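Local coordinates for plasmodium falciparum gamete antigen 27/25 (Plasmodium falciparum, PDB 1N81), which is essential for sexual development of the malaria parasite, as a gametocyte protein whose molecular function is unknown, though dimerization activity has been suggested for its family, at residues Asp121-Arg124 against Glu128-Arg131; Arg111-Val116 against Ser167-Asp172; Ser27-Leu32 against Arg50-Arg55. All blocks are in the same frame, centred on the assembly; numbering follows the deposited sequence.

Contact 1 (Asp121-Arg124 against Glu128-Arg131); sequences DHAR and EKKR
The ammonium group of K129 reaches back over A123 and donates a short hydrogen bond of 2.6 Å from NZ to A123 O. The C=O...N angle is 149°, with the donor tilted 19° from the carbonyl plane. K129 NZ also hydrogen-bonds to V120 O, so the one lysine ties the last turn of helix 96-122 to the residue that follows it. Helix carbonyls near a C-terminal end lack their usual amide partners, and a buried positive charge placed here would probably also be favoured by the helix dipole. The aliphatic part of K129 runs extended from the backbone until it bends at its last torsion (chi4 -63°), which turns NZ in toward A123. Next to the lysine chain, A123 CB packs 3.7 Å from E128 CG and 4.0 Å from K129 CG, a small apolar patch that forms the tight side of the contact.

The other side is loose and open to solvent. R124 is exposed, its CB directed away from helix 126-133. The carboxylate of E128, farther out than its packed CG, is gripped side-on by exposed R131, with NE 2.8 Å from E128 OE1 and NH2 3.0 Å from OE2; R131 NH1 also pairs with D135. The contact closes the turn between helices 96-122 and 126-133 at the surface, where K129 lies against Y177 and D121 bonds S176, both in the C-terminal tail beyond helix 156-173.

Contact 2 (Arg111-Val116 against Ser167-Asp172); sequences RVIEEV and SQFLID
I113 meets F169 with both of its branches. Its CD1 sits over one face of the phenyl ring, 3.9 Å from the centroid and 19° off the normal, a CH-pi contact displaced toward the rim, while I113 CG2 lies 3.5 Å from F169 CE2. The ethyl branch starts beside the backbone N (chi1 -73°) and then runs extended, which carries CD1 across the ring; the two side chains cross at about a right angle. One turn further along, V116 CG1 presses on L170 CD1 at 3.4 Å, tighter than usual for two methyl groups. The other methyl of L170, CD2, lies 4.1 Å from I113 CG2, so that L170 lies between the two residues of helix 96-122.

All four side chains are buried, and neighbouring helices pack around them. F23 of helix 13-35 packs on I113, and I15 and E22 of the same helix on F169; V116 rests against L142 and I132, and L170 against M133. Farther out, D172 forms a salt bridge with R72 and Q168 bonds R80, joining helix 156-173 to helix 71-89. The axes of 111-116 and 167-172 approach to 10.2 Å and cross at -50°, in apolar packing at the core of an all-helical fold.

Contact 3 (Ser27-Leu32 against Arg50-Arg55); sequences SDYIYL and RVSIRR
The phenol ring of Y29 lies flat against I53, whose CG1 stands over one face, 3.6 Å from the centroid and 18° off the ring normal. This CH-pi contact depends on both side chains. CG of Y29 is turned away from its own backbone N (chi1 -155°), with the ring set nearly perpendicular to the side-chain stem (chi2 87°), which sends the ring out toward helix 50-63 and offers it a face. I53 answers with its ethyl branch: CG1 lies opposite the carbonyl carbon and approaches the phenol at about a right angle, coming within 3.5 Å of Y29 CZ. On the reverse face of the ring, L32 CD2 from one turn along the same helix sits 3.9 Å above the plane, so the ring is held between two aliphatic groups.

S52 CB comes in at the ring's edge, 3.8 Å from Y29 OH. Neither hydroxyl hydrogen-bonds across this contact: Y29 OH bonds to A46 O, and S52 OG to D49 OD2. Y56, one turn beyond S52, meets the Y29 ring edge-to-face. The contact joins helix 13-35 to the start of helix 50-63, with helix 71-89 adjoining through L85 against Y29 and I81 against I53.

Contact 3 closes first along the chain, joining helix 13-35 to helix 50-63; contacts 1 and 2 follow, contact 1 nested inside the loop that contact 2 closes. These two share helix 96-122, their centres 12 Å apart: contact 2 lies in the interior, about 7 Å from the chain centre, and contact 1 at the surface, at the C-terminal end of that helix. Contact 3 is about 33 Å from contact 1 and 21 Å from contact 2, centre to centre, with contacts 1 and 3 on opposite sides of the chain's centre. Helix 13-35 carries Y29 of contact 3 and also packs on I113 and F169 of contact 2, so one helix runs from contact 3 to the interior.

Contact 1 (Asp121-Arg124 against Glu128-Arg131)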
loop_
_atom_site.group_PDB
_atom_site.type_symbol
_atom_site.label_atom_id
_atom_site.label_comp_id
_atom_site.label_asym_id
_atom_site.label_seq_id
_atom_site.Cartn_x
_atom_site.Cartn_y
_atom_site.Cartn_z
ATOM N N ASP A 121 -3.291 -12.597 -10.331
ATOM C CA ASP A 121 -3.094 -12.654 -11.781
ATOM C C ASP A 121 -3.126 -14.079 -12.350
ATOM O O ASP A 121 -3.594 -14.300 -13.473
ATOM C CB ASP A 121 -1.740 -12.051 -12.183
ATOM C CG ASP A 121 -1.644 -10.567 -11.920
ATOM O OD1 ASP A 121 -2.688 -9.900 -11.724
ATOM O OD2 ASP A 121 -0.496 -10.067 -11.922
ATOM N N HIS A 122 -2.603 -15.034 -11.589
ATOM C CA HIS A 122 -2.549 -16.411 -12.051
ATOM C C HIS A 122 -3.839 -17.184 -11.891
ATOM O O HIS A 122 -3.952 -18.267 -12.446
ATOM C CB HIS A 122 -1.426 -17.175 -11.351
ATOM C CG HIS A 122 -0.056 -16.621 -11.612
ATOM N ND1 HIS A 122 1.083 -17.165 -11.056
ATOM C CD2 HIS A 122 0.353 -15.558 -12.349
ATOM C CE1 HIS A 122 2.136 -16.459 -11.436
ATOM N NE2 HIS A 122 1.719 -15.479 -12.219
ATOM N N ALA A 123 -4.799 -16.661 -11.128
ATOM C CA ALA A 123 -6.069 -17.368 -10.953
ATOM C C ALA A 123 -6.921 -17.153 -12.212
ATOM O O ALA A 123 -6.881 -16.091 -12.834
ATOM C CB ALA A 123 -6.798 -16.872 -9.722
ATOM N N ARG A 124 -7.675 -18.176 -12.584
ATOM C CA ARG A 124 -8.498 -18.147 -13.791
ATOM C C ARG A 124 -9.782 -17.328 -13.694
ATOM O O ARG A 124 -9.992 -16.397 -14.457
ATOM C CB ARG A 124 -8.853 -19.587 -14.174
ATOM C CG ARG A 124 -9.408 -19.778 -15.574
ATOM C CD ARG A 124 -9.700 -21.260 -15.816
ATOM N NE ARG A 124 -9.826 -21.571 -17.240
ATOM C CZ ARG A 124 -9.889 -22.805 -17.738
ATOM N NH1 ARG A 124 -9.842 -23.856 -16.925
ATOM N NH2 ARG A 124 -9.983 -22.987 -19.052
ATOM N N GLU A 128 -12.333 -16.295 -8.109
ATOM C CA GLU A 128 -11.191 -16.802 -7.365
ATOM C C GLU A 128 -10.214 -15.621 -7.132
ATOM O O GLU A 128 -9.629 -15.502 -6.059
ATOM C CB GLU A 128 -10.556 -17.957 -8.158
ATOM C CG GLU A 128 -9.264 -18.557 -7.575
ATOM C CD GLU A 128 -9.432 -19.128 -6.180
ATOM O OE1 GLU A 128 -10.536 -19.005 -5.596
ATOM O OE2 GLU A 128 -8.443 -19.695 -5.659
ATOM N N LYS A 129 -10.077 -14.736 -8.116
ATOM C CA LYS A 129 -9.210 -13.580 -7.966
ATOM C C LYS A 129 -9.690 -12.763 -6.764
ATOM O O LYS A 129 -8.893 -12.306 -5.941
ATOM C CB LYS A 129 -9.232 -12.706 -9.221
ATOM C CG LYS A 129 -8.616 -13.346 -10.428
ATOM C CD LYS A 129 -8.561 -12.342 -11.538
ATOM C CE LYS A 129 -8.099 -12.988 -12.847
ATOM N NZ LYS A 129 -6.710 -13.544 -12.788
ATOM N N LYS A 130 -11.003 -12.603 -6.647
ATOM C CA LYS A 130 -11.555 -11.839 -5.540
ATOM C C LYS A 130 -11.329 -12.566 -4.214
ATOM O O LYS A 130 -10.937 -11.935 -3.212
ATOM C CB LYS A 130 -13.051 -11.551 -5.762
ATOM C CG LYS A 130 -13.741 -10.876 -4.579
ATOM C CD LYS A 130 -15.208 -10.526 -4.873
ATOM C CE LYS A 130 -15.815 -9.690 -3.725
ATOM N NZ LYS A 130 -17.092 -8.982 -4.079
ATOM N N ARG A 131 -11.570 -13.876 -4.193
ATOM C CA ARG A 131 -11.349 -14.635 -2.974
ATOM C C ARG A 131 -9.873 -14.434 -2.512
ATOM O O ARG A 131 -9.592 -14.189 -1.320
ATOM C CB ARG A 131 -11.575 -16.110 -3.208
ATOM C CG ARG A 131 -11.433 -16.910 -1.925
ATOM C CD ARG A 131 -11.361 -18.399 -2.218
ATOM N NE ARG A 131 -10.079 -18.804 -2.800
ATOM C CZ ARG A 131 -8.910 -18.771 -2.149
ATOM N NH1 ARG A 131 -8.844 -18.358 -0.881
ATOM N NH2 ARG A 131 -7.801 -19.137 -2.772
#

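Contact 2 (Arg111-Val116 against Ser167-Asp172)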
loop_
_atom_site.group_PDB
_atom_site.type_symbol
_atom_site.label_atom_id
_atom_site.label_comp_id
_atom_site.label_asym_id
_atom_site.label_seq_id
_atom_site.Cartn_x
_atom_site.Cartn_y
_atom_site.Cartn_z
ATOM N N ARG A 111 5.418 -5.342 0.014
ATOM C CA ARG A 111 5.771 -6.674 -0.454
ATOM C C ARG A 111 4.595 -7.692 -0.385
ATOM O O ARG A 111 4.440 -8.532 -1.273
ATOM C CB ARG A 111 6.906 -7.235 0.379
ATOM C CG ARG A 111 7.283 -8.628 0.014
ATOM C CD ARG A 111 7.795 -8.723 -1.427
ATOM N NE ARG A 111 8.692 -9.870 -1.587
ATOM C CZ ARG A 111 10.021 -9.787 -1.688
ATOM N NH1 ARG A 111 10.623 -8.608 -1.655
ATOM N NH2 ARG A 111 10.748 -10.890 -1.829
ATOM N N VAL A 112 3.798 -7.658 0.676
ATOM C CA VAL A 112 2.699 -8.612 0.752
ATOM C C VAL A 112 1.693 -8.289 -0.367
ATOM O O VAL A 112 1.226 -9.206 -1.060
ATOM C CB VAL A 112 2.029 -8.617 2.128
ATOM C CG1 VAL A 112 0.763 -9.473 2.096
ATOM C CG2 VAL A 112 2.991 -9.205 3.137
ATOM N N ILE A 113 1.424 -6.995 -0.579
ATOM C CA ILE A 113 0.529 -6.558 -1.665
ATOM C C ILE A 113 0.997 -7.162 -2.989
ATOM O O ILE A 113 0.211 -7.787 -3.713
ATOM C CB ILE A 113 0.492 -5.002 -1.826
ATOM C CG1 ILE A 113 -0.305 -4.386 -0.673
ATOM C CG2 ILE A 113 -0.129 -4.623 -3.161
ATOM C CD1 ILE A 113 -0.338 -2.866 -0.665
ATOM N N GLU A 114 2.288 -7.014 -3.298
ATOM C CA GLU A 114 2.800 -7.549 -4.557
ATOM C C GLU A 114 2.659 -9.046 -4.701
ATOM O O GLU A 114 2.190 -9.536 -5.726
ATOM C CB GLU A 114 4.252 -7.130 -4.780
ATOM C CG GLU A 114 4.307 -5.653 -5.023
ATOM C CD GLU A 114 5.693 -5.170 -5.357
ATOM O OE1 GLU A 114 6.671 -5.913 -5.164
ATOM O OE2 GLU A 114 5.791 -4.023 -5.802
ATOM N N GLU A 115 3.041 -9.765 -3.670
ATOM C CA GLU A 115 2.981 -11.217 -3.664
ATOM C C GLU A 115 1.523 -11.681 -3.879
ATOM O O GLU A 115 1.230 -12.584 -4.678
ATOM C CB GLU A 115 3.494 -11.684 -2.308
ATOM C CG GLU A 115 3.901 -13.108 -2.205
ATOM C CD GLU A 115 5.186 -13.385 -2.930
ATOM O OE1 GLU A 115 6.057 -12.470 -3.024
ATOM O OE2 GLU A 115 5.304 -14.537 -3.388
ATOM N N VAL A 116 0.597 -11.084 -3.141
ATOM C CA VAL A 116 -0.782 -11.478 -3.299
ATOM C C VAL A 116 -1.254 -11.149 -4.719
ATOM O O VAL A 116 -2.026 -11.916 -5.302
ATOM C CB VAL A 116 -1.705 -10.789 -2.270
ATOM C CG1 VAL A 116 -3.156 -11.126 -2.566
ATOM C CG2 VAL A 116 -1.350 -11.243 -0.876
ATOM N N SER A 167 -6.194 -5.848 1.279
ATOM C CA SER A 167 -7.340 -6.332 0.510
ATOM C C SER A 167 -7.960 -5.134 -0.212
ATOM O O SER A 167 -8.266 -5.215 -1.408
ATOM C CB SER A 167 -8.364 -7.016 1.426
ATOM O OG SER A 167 -7.868 -8.262 1.875
ATOM N N GLN A 168 -8.082 -4.008 0.490
ATOM C CA GLN A 168 -8.649 -2.811 -0.128
ATOM C C GLN A 168 -7.821 -2.336 -1.290
ATOM O O GLN A 168 -8.357 -1.998 -2.348
ATOM C CB GLN A 168 -8.767 -1.646 0.856
ATOM C CG GLN A 168 -9.456 -0.466 0.189
ATOM C CD GLN A 168 -9.528 0.736 1.059
ATOM O OE1 GLN A 168 -8.540 1.440 1.252
ATOM N NE2 GLN A 168 -10.705 0.980 1.622
ATOM N N PHE A 169 -6.508 -2.277 -1.087
ATOM C CA PHE A 169 -5.598 -1.834 -2.133
ATOM C C PHE A 169 -5.735 -2.715 -3.397
ATOM O O PHE A 169 -5.801 -2.215 -4.512
ATOM C CB PHE A 169 -4.143 -1.889 -1.627
ATOM C CG PHE A 169 -3.123 -1.465 -2.659
ATOM C CD1 PHE A 169 -2.539 -0.194 -2.600
ATOM C CD2 PHE A 169 -2.749 -2.335 -3.684
ATOM C CE1 PHE A 169 -1.583 0.223 -3.551
ATOM C CE2 PHE A 169 -1.801 -1.943 -4.643
ATOM C CZ PHE A 169 -1.213 -0.648 -4.572
ATOM N N LEU A 170 -5.752 -4.027 -3.226
ATOM C CA LEU A 170 -5.851 -4.912 -4.377
ATOM C C LEU A 170 -7.159 -4.671 -5.167
ATOM O O LEU A 170 -7.141 -4.488 -6.387
ATOM C CB LEU A 170 -5.747 -6.364 -3.903
ATOM C CG LEU A 170 -4.325 -6.691 -3.418
ATOM C CD1 LEU A 170 -4.337 -7.973 -2.656
ATOM C CD2 LEU A 170 -3.356 -6.779 -4.577
ATOM N N ILE A 171 -8.288 -4.641 -4.473
ATOM C CA ILE A 171 -9.563 -4.417 -5.152
ATOM C C ILE A 171 -9.546 -3.106 -5.938
ATOM O O ILE A 171 -9.954 -3.067 -7.076
ATOM C CB ILE A 171 -10.735 -4.438 -4.137
ATOM C CG1 ILE A 171 -10.908 -5.858 -3.604
ATOM C CG2 ILE A 171 -12.037 -3.996 -4.829
ATOM C CD1 ILE A 171 -11.720 -5.948 -2.326
ATOM N N ASP A 172 -9.034 -2.044 -5.332
ATOM C CA ASP A 172 -8.949 -0.751 -5.982
ATOM C C ASP A 172 -7.967 -0.651 -7.115
ATOM O O ASP A 172 -8.200 0.083 -8.068
ATOM C CB ASP A 172 -8.498 0.339 -5.008
ATOM C CG ASP A 172 -9.571 0.758 -4.094
ATOM O OD1 ASP A 172 -10.707 0.270 -4.283
ATOM O OD2 ASP A 172 -9.284 1.573 -3.203
#

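Contact 3 (Ser27-Leu32 against Arg50-Arg55)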
loop_
_atom_site.group_PDB
_atom_site.type_symbol
_atom_site.label_atom_id
_atom_site.label_comp_id
_atom_site.label_asym_id
_atom_site.label_seq_id
_atom_site.Cartn_x
_atom_site.Cartn_y
_atom_site.Cartn_z
ATOM N N SER A 27 5.913 7.401 3.218
ATOM C CA SER A 27 7.214 7.584 3.840
ATOM C C SER A 27 7.528 9.081 3.903
ATOM O O SER A 27 7.882 9.592 4.959
ATOM C CB SER A 27 8.281 6.844 3.039
ATOM O OG SER A 27 9.562 7.001 3.650
ATOM N N ASP A 28 7.384 9.787 2.779
ATOM C CA ASP A 28 7.641 11.230 2.765
ATOM C C ASP A 28 6.818 11.960 3.838
ATOM O O ASP A 28 7.331 12.777 4.605
ATOM C CB ASP A 28 7.289 11.867 1.403
ATOM C CG ASP A 28 8.246 11.459 0.284
ATOM O OD1 ASP A 28 9.317 10.877 0.548
ATOM O OD2 ASP A 28 7.910 11.726 -0.880
ATOM N N TYR A 29 5.522 11.681 3.886
ATOM C CA TYR A 29 4.674 12.361 4.849
ATOM C C TYR A 29 5.074 12.038 6.285
ATOM O O TYR A 29 4.920 12.867 7.179
ATOM C CB TYR A 29 3.217 12.005 4.621
ATOM C CG TYR A 29 2.297 13.068 5.119
ATOM C CD1 TYR A 29 1.944 14.128 4.302
ATOM C CD2 TYR A 29 1.768 13.015 6.424
ATOM C CE1 TYR A 29 1.072 15.131 4.756
ATOM C CE2 TYR A 29 0.897 14.015 6.895
ATOM C CZ TYR A 29 0.556 15.069 6.051
ATOM O OH TYR A 29 -0.299 16.062 6.482
ATOM N N ILE A 30 5.578 10.829 6.514
ATOM C CA ILE A 30 6.006 10.463 7.857
ATOM C C ILE A 30 7.253 11.278 8.185
ATOM O O ILE A 30 7.487 11.619 9.341
ATOM C CB ILE A 30 6.294 8.948 7.970
ATOM C CG1 ILE A 30 4.967 8.188 8.061
ATOM C CG2 ILE A 30 7.167 8.646 9.194
ATOM C CD1 ILE A 30 5.114 6.712 8.061
ATOM N N TYR A 31 8.049 11.595 7.169
ATOM C CA TYR A 31 9.235 12.408 7.400
ATOM C C TYR A 31 8.785 13.797 7.859
ATOM O O TYR A 31 9.343 14.362 8.790
ATOM C CB TYR A 31 10.057 12.559 6.135
ATOM C CG TYR A 31 11.333 13.340 6.365
ATOM C CD1 TYR A 31 12.472 12.717 6.848
ATOM C CD2 TYR A 31 11.387 14.712 6.121
ATOM C CE1 TYR A 31 13.637 13.440 7.080
ATOM C CE2 TYR A 31 12.546 15.442 6.352
ATOM C CZ TYR A 31 13.661 14.803 6.826
ATOM O OH TYR A 31 14.807 15.532 7.038
ATOM N N LEU A 32 7.768 14.339 7.200
ATOM C CA LEU A 32 7.226 15.639 7.569
ATOM C C LEU A 32 6.816 15.592 9.044
ATOM O O LEU A 32 7.205 16.449 9.847
ATOM C CB LEU A 32 5.987 15.970 6.716
ATOM C CG LEU A 32 5.183 17.195 7.166
ATOM C CD1 LEU A 32 6.078 18.459 6.985
ATOM C CD2 LEU A 32 3.876 17.323 6.364
ATOM N N ARG A 50 -5.949 15.858 5.014
ATOM C CA ARG A 50 -6.096 15.170 3.727
ATOM C C ARG A 50 -5.598 15.976 2.531
ATOM O O ARG A 50 -5.059 15.422 1.569
ATOM C CB ARG A 50 -7.560 14.780 3.483
ATOM C CG ARG A 50 -8.134 13.802 4.496
ATOM C CD ARG A 50 -9.610 13.549 4.220
ATOM N NE ARG A 50 -9.805 12.895 2.931
ATOM C CZ ARG A 50 -9.501 11.625 2.701
ATOM N NH1 ARG A 50 -8.995 10.893 3.685
ATOM N NH2 ARG A 50 -9.703 11.092 1.497
ATOM N N VAL A 51 -5.770 17.287 2.587
ATOM C CA VAL A 51 -5.330 18.127 1.485
ATOM C C VAL A 51 -3.825 17.978 1.323
ATOM O O VAL A 51 -3.355 17.692 0.232
ATOM C CB VAL A 51 -5.735 19.626 1.703
ATOM C CG1 VAL A 51 -5.248 20.479 0.540
ATOM C CG2 VAL A 51 -7.295 19.745 1.784
ATOM N N SER A 52 -3.060 18.139 2.395
ATOM C CA SER A 52 -1.626 17.983 2.244
ATOM C C SER A 52 -1.240 16.573 1.805
ATOM O O SER A 52 -0.417 16.407 0.901
ATOM C CB SER A 52 -0.895 18.315 3.540
ATOM O OG SER A 52 -1.162 19.650 3.912
ATOM N N ILE A 53 -1.835 15.562 2.429
ATOM C CA ILE A 53 -1.480 14.201 2.079
ATOM C C ILE A 53 -1.735 13.983 0.589
ATOM O O ILE A 53 -0.904 13.400 -0.113
ATOM C CB ILE A 53 -2.282 13.154 2.900
ATOM C CG1 ILE A 53 -1.863 13.182 4.376
ATOM C CG2 ILE A 53 -2.047 11.726 2.305
ATOM C CD1 ILE A 53 -2.883 12.415 5.262
ATOM N N ARG A 54 -2.879 14.444 0.096
ATOM C CA ARG A 54 -3.151 14.257 -1.324
ATOM C C ARG A 54 -2.096 14.983 -2.152
ATOM O O ARG A 54 -1.754 14.543 -3.242
ATOM C CB ARG A 54 -4.538 14.767 -1.707
ATOM C CG ARG A 54 -4.873 14.400 -3.139
ATOM C CD ARG A 54 -6.237 14.843 -3.576
ATOM N NE ARG A 54 -7.268 13.809 -3.479
ATOM C CZ ARG A 54 -7.954 13.556 -2.373
ATOM N NH1 ARG A 54 -7.708 14.252 -1.270
ATOM N NH2 ARG A 54 -8.914 12.647 -2.375
ATOM N N ARG A 55 -1.571 16.084 -1.634
ATOM C CA ARG A 55 -0.538 16.810 -2.370
ATOM C C ARG A 55 0.705 15.911 -2.442
ATOM O O ARG A 55 1.402 15.883 -3.455
ATOM C CB ARG A 55 -0.215 18.142 -1.671
ATOM C CG ARG A 55 0.709 19.064 -2.475
ATOM C CD ARG A 55 1.048 20.331 -1.700
ATOM N NE ARG A 55 -0.163 20.891 -1.121
ATOM C CZ ARG A 55 -0.414 20.934 0.181
ATOM N NH1 ARG A 55 0.471 20.458 1.054
ATOM N NH2 ARG A 55 -1.562 21.435 0.603
#